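Local coordinates for protein tRNA-splicing ligase RtcB (Thermus thermophilus, PDB 2EPG) that probably joins RNA ends bearing a 2',3'-cyclic phosphate or 3'-phosphate to 5'-hydroxyl ends, using GTP and manganese, at residues Val149-Ser152 with Lys153-Lys157; Arg198-Glu201 with Arg202-Gln206. One frame throughout, in Å; residues are numbered along the deposited sequence.

Interaction 1: residues Val149-Ser152 with Lys153-Lys157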
loop_
_atom_site.group_PDB
_atom_site.type_symbol
_atom_site.label_atom_id
_atom_site.label_comp_id
_atom_site.label_asym_id
_atom_site.label_seq_id
_atom_site.Cartn_x
_atom_site.Cartn_y
_atom_site.Cartn_z
ATOM N N VAL A 149 -7.812 22.273 -11.566
ATOM C CA VAL A 149 -8.315 22.225 -10.199
ATOM C C VAL A 149 -7.061 22.549 -9.399
ATOM O O VAL A 149 -6.053 21.850 -9.508
ATOM C CB VAL A 149 -8.806 20.807 -9.828
ATOM C CG1 VAL A 149 -9.455 20.821 -8.460
ATOM C CG2 VAL A 149 -9.778 20.307 -10.878
ATOM N N ARG A 150 -7.103 23.610 -8.606
ATOM C CA ARG A 150 -5.918 23.990 -7.855
ATOM C C ARG A 150 -6.229 24.438 -6.438
ATOM O O ARG A 150 -7.291 24.988 -6.171
ATOM C CB ARG A 150 -5.181 25.099 -8.613
ATOM C CG ARG A 150 -4.814 24.706 -10.041
ATOM C CD ARG A 150 -4.454 25.921 -10.880
ATOM N NE ARG A 150 -4.268 25.579 -12.291
ATOM C CZ ARG A 150 -4.039 26.467 -13.257
ATOM N NH1 ARG A 150 -3.882 26.062 -14.514
ATOM N NH2 ARG A 150 -3.969 27.763 -12.971
ATOM N N PHE A 151 -5.286 24.196 -5.535
ATOM C CA PHE A 151 -5.433 24.560 -4.134
ATOM C C PHE A 151 -4.340 25.542 -3.714
ATOM O O PHE A 151 -3.259 25.567 -4.298
ATOM C CB PHE A 151 -5.343 23.300 -3.269
ATOM C CG PHE A 151 -6.402 22.284 -3.573
ATOM C CD1 PHE A 151 -7.676 22.404 -3.027
ATOM C CD2 PHE A 151 -6.143 21.235 -4.443
ATOM C CE1 PHE A 151 -8.673 21.494 -3.342
ATOM C CE2 PHE A 151 -7.134 20.320 -4.764
ATOM C CZ PHE A 151 -8.407 20.453 -4.210
ATOM N N SER A 152 -4.622 26.344 -2.695
ATOM C CA SER A 152 -3.645 27.300 -2.193
ATOM C C SER A 152 -2.679 26.548 -1.284
ATOM O O SER A 152 -2.967 25.426 -0.854
ATOM C CB SER A 152 -4.343 28.394 -1.392
ATOM O OG SER A 152 -4.928 27.846 -0.221
ATOM N N LYS A 153 -1.536 27.160 -0.990
ATOM C CA LYS A 153 -0.549 26.534 -0.124
ATOM C C LYS A 153 -1.129 26.289 1.270
ATOM O O LYS A 153 -0.782 25.313 1.941
ATOM C CB LYS A 153 0.713 27.401 -0.051
ATOM C CG LYS A 153 0.442 28.879 0.161
ATOM C CD LYS A 153 1.660 29.728 -0.205
ATOM C CE LYS A 153 1.304 31.213 -0.281
ATOM N NZ LYS A 153 2.491 32.065 -0.597
ATOM N N ARG A 154 -2.020 27.165 1.712
ATOM C CA ARG A 154 -2.623 26.969 3.016
ATOM C C ARG A 154 -3.559 25.762 2.946
ATOM O O ARG A 154 -3.685 25.004 3.902
ATOM C CB ARG A 154 -3.429 28.188 3.450
ATOM C CG ARG A 154 -3.909 28.067 4.884
ATOM C CD ARG A 154 -5.075 28.988 5.178
ATOM N NE ARG A 154 -6.233 28.678 4.345
ATOM C CZ ARG A 154 -7.404 29.303 4.434
ATOM N NH1 ARG A 154 -8.405 28.957 3.631
ATOM N NH2 ARG A 154 -7.577 30.271 5.328
ATOM N N GLU A 155 -4.214 25.590 1.804
ATOM C CA GLU A 155 -5.133 24.483 1.629
ATOM C C GLU A 155 -4.392 23.164 1.564
ATOM O O GLU A 155 -4.760 22.211 2.240
ATOM C CB GLU A 155 -5.964 24.666 0.361
ATOM C CG GLU A 155 -6.879 25.873 0.434
ATOM C CD GLU A 155 -7.783 25.997 -0.764
ATOM O OE1 GLU A 155 -7.302 25.811 -1.903
ATOM O OE2 GLU A 155 -8.976 26.294 -0.556
ATOM N N LEU A 156 -3.339 23.096 0.765
ATOM C CA LEU A 156 -2.644 21.835 0.688
ATOM C C LEU A 156 -1.918 21.555 2.001
ATOM O O LEU A 156 -1.584 20.414 2.302
ATOM C CB LEU A 156 -1.726 21.806 -0.532
ATOM C CG LEU A 156 -0.326 22.373 -0.537
ATOM C CD1 LEU A 156 0.669 21.212 -0.464
ATOM C CD2 LEU A 156 -0.117 23.163 -1.831
ATOM N N LYS A 157 -1.745 22.599 2.807
ATOM C CA LYS A 157 -1.103 22.495 4.117
ATOM C C LYS A 157 -2.104 21.792 5.046
ATOM O O LYS A 157 -1.746 20.923 5.847
ATOM C CB LYS A 157 -0.810 23.895 4.662
ATOM C CG LYS A 157 0.371 24.000 5.594
ATOM C CD LYS A 157 1.690 24.104 4.831
ATOM C CE LYS A 157 2.817 24.557 5.762
ATOM N NZ LYS A 157 4.146 24.647 5.075
#
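Ser152 and Glu155 meet in a local helix-capping contact at the surface of the chain, where the loop that follows helix 127-137 turns into helix 153-162. Ser152 N donates to Glu155 OE1 over 2.8 Å in a nearly straight bond (162°), reaching the oxygen on its anti side and 25° out of the carboxylate plane. In return Ser152 OG accepts from Glu155 N at 3.1 Å, although the place of the hydroxyl in the model is less certain. This exchange is a capping box, with Ser152 as N-cap: each residue's side chain serves the other's backbone N-H in the first turn. Glu155 can reach back because its CG lies anti to the carbonyl carbon (chi1 -65°) and the chain beyond runs extended. The first full helical bond, Leu156 N to Ser152 O at 2.9 Å, follows directly. Beside the box, Glu155 OE1 sits near the plane of the Phe151 ring, at its edge, 3.6 Å from Phe151 CD1. Were Glu155 replaced by an alanine, Ser152 N would probably lose its carboxylate acceptor, and the residue at the N-cap would be freer to move. Leu167 and Trp166 of helix 164-169 touch Phe151 and Glu155, respectively.

Interaction 2: residues Arg198-Glu201 with Arg202-Gln206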
loop_
_atom_site.group_PDB
_atom_site.type_symbol
_atom_site.label_atom_id
_atom_site.label_comp_id
_atom_site.label_asym_id
_atom_site.label_seq_id
_atom_site.Cartn_x
_atom_site.Cartn_y
_atom_site.Cartn_z
ATOM N N ARG A 198 11.218 21.994 -0.124
ATOM C CA ARG A 198 11.424 21.274 -1.365
ATOM C C ARG A 198 10.381 20.167 -1.559
ATOM O O ARG A 198 9.832 20.010 -2.653
ATOM C CB ARG A 198 12.831 20.689 -1.377
ATOM C CG ARG A 198 13.151 19.866 -2.591
ATOM C CD ARG A 198 14.596 19.421 -2.535
ATOM N NE ARG A 198 14.958 18.588 -3.674
ATOM C CZ ARG A 198 16.209 18.240 -3.960
ATOM N NH1 ARG A 198 16.466 17.475 -5.013
ATOM N NH2 ARG A 198 17.204 18.677 -3.197
ATOM N N ALA A 199 10.113 19.397 -0.506
ATOM C CA ALA A 199 9.127 18.324 -0.604
ATOM C C ALA A 199 7.748 18.923 -0.835
ATOM O O ALA A 199 6.985 18.459 -1.668
ATOM C CB ALA A 199 9.138 17.486 0.670
ATOM N N PHE A 200 7.439 19.977 -0.099
ATOM C CA PHE A 200 6.147 20.624 -0.223
ATOM C C PHE A 200 5.841 21.139 -1.630
ATOM O O PHE A 200 4.784 20.836 -2.188
ATOM C CB PHE A 200 6.046 21.769 0.780
ATOM C CG PHE A 200 4.717 22.438 0.788
ATOM C CD1 PHE A 200 4.318 23.235 -0.284
ATOM C CD2 PHE A 200 3.841 22.246 1.853
ATOM C CE1 PHE A 200 3.066 23.834 -0.296
ATOM C CE2 PHE A 200 2.582 22.840 1.855
ATOM C CZ PHE A 200 2.194 23.637 0.776
ATOM N N GLU A 201 6.755 21.923 -2.197
ATOM C CA GLU A 201 6.572 22.477 -3.537
ATOM C C GLU A 201 6.654 21.407 -4.624
ATOM O O GLU A 201 6.002 21.511 -5.657
ATOM C CB GLU A 201 7.630 23.552 -3.821
ATOM C CG GLU A 201 7.533 24.799 -2.943
ATOM C CD GLU A 201 8.675 25.783 -3.192
ATOM O OE1 GLU A 201 8.727 26.822 -2.494
ATOM O OE2 GLU A 201 9.521 25.519 -4.083
ATOM N N ARG A 202 7.462 20.380 -4.385
ATOM C CA ARG A 202 7.648 19.307 -5.353
ATOM C C ARG A 202 6.404 18.446 -5.547
ATOM O O ARG A 202 6.138 17.973 -6.654
ATOM C CB ARG A 202 8.826 18.438 -4.924
ATOM C CG ARG A 202 9.119 17.272 -5.835
ATOM C CD ARG A 202 10.322 16.488 -5.328
ATOM N NE ARG A 202 10.485 15.227 -6.042
ATOM C CZ ARG A 202 11.331 14.268 -5.683
ATOM N NH1 ARG A 202 11.408 13.148 -6.393
ATOM N NH2 ARG A 202 12.103 14.429 -4.615
ATOM N N GLY A 203 5.640 18.247 -4.478
ATOM C CA GLY A 203 4.439 17.434 -4.568
ATOM C C GLY A 203 3.140 18.215 -4.618
ATOM O O GLY A 203 2.134 17.708 -5.109
ATOM N N ALA A 204 3.153 19.450 -4.129
ATOM C CA ALA A 204 1.953 20.290 -4.106
ATOM C C ALA A 204 1.193 20.398 -5.434
ATOM O O ALA A 204 -0.024 20.243 -5.474
ATOM C CB ALA A 204 2.308 21.690 -3.597
ATOM N N PRO A 205 1.896 20.689 -6.537
ATOM C CA PRO A 205 1.193 20.797 -7.818
ATOM C C PRO A 205 0.935 19.440 -8.464
ATOM O O PRO A 205 0.440 19.365 -9.591
ATOM C CB PRO A 205 2.142 21.653 -8.654
ATOM C CG PRO A 205 3.484 21.191 -8.185
ATOM C CD PRO A 205 3.297 21.130 -6.670
ATOM N N GLN A 206 1.275 18.365 -7.760
ATOM C CA GLN A 206 1.073 17.027 -8.309
ATOM C C GLN A 206 -0.194 16.361 -7.783
ATOM O O GLN A 206 -0.568 15.283 -8.248
ATOM C CB GLN A 206 2.285 16.141 -8.003
ATOM C CG GLN A 206 3.623 16.695 -8.521
ATOM C CD GLN A 206 4.820 15.811 -8.168
ATOM O OE1 GLN A 206 5.037 15.453 -7.000
ATOM N NE2 GLN A 206 5.609 15.463 -9.178
#
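Three successive i to i+4 backbone bonds run through the helix that includes residues 198-203: Arg202 N to Arg198 O, Gly203 N to Ala199 O and Ala204 N to Phe200 O, the last at 2.9 Å. One residue on, Pro205 has no N-H to offer Glu201 O and instead brings its ring carbon CD to 2.9 Å from that oxygen. Gln206 N then bonds to Gly203 O at 2.9 Å, an i to i+3 step that tightens the chain.

On one flank, Phe200 CE1 lies 4.0 Å from Ala204 CB, an oblique apolar contact one turn apart. The phenyl group of Phe200, whose CG lies opposite the backbone N (chi1 -176°), reaches out to helix 153-162, where Leu160 is among its neighbours. Arg198 and Arg202 send extended side chains from adjoining turns; Arg198 NE and Arg202 NH2 stay 5.1 Å apart, like charges without contact. Arg202 NH2 makes a weak hydrogen bond to Gln255 of helix 250-265, and the amide oxygen of Gln206 accepts from Gly251 N. Ala199, buried, packs on Gln255 and Val256 of that same helix.

The side chain of Arg202 comes within about 9 Å of that of Asp106, a predicted manganese ligand, so this helix, with a proline just beyond Ala204, runs near the probable metal site of the RtcB ligase.

Overall arrangement
The two contacts belong to neighbouring helices: one is a capped start, the other a run of backbone bonds. Interaction 1, on the surface, adds side-chain caps to a backbone bond where helix 153-162 begins; interaction 2, partly buried, lies where helix 197-203 runs on toward Pro205 and joins its segments by backbone bonds and one apolar contact. Their centres lie 11 Å apart, and the helices meet directly. Leu156 CG approaches Phe200 CZ to 3.1 Å, while Leu156 CD2 lies 3.3 Å from Ala204 CB; the aliphatic part of Lys157 also packs on the Phe200 ring. Residues 198-206 thus lie between helix 153-162 and helix 250-265, and interaction 1 lies farther from the annotated sites.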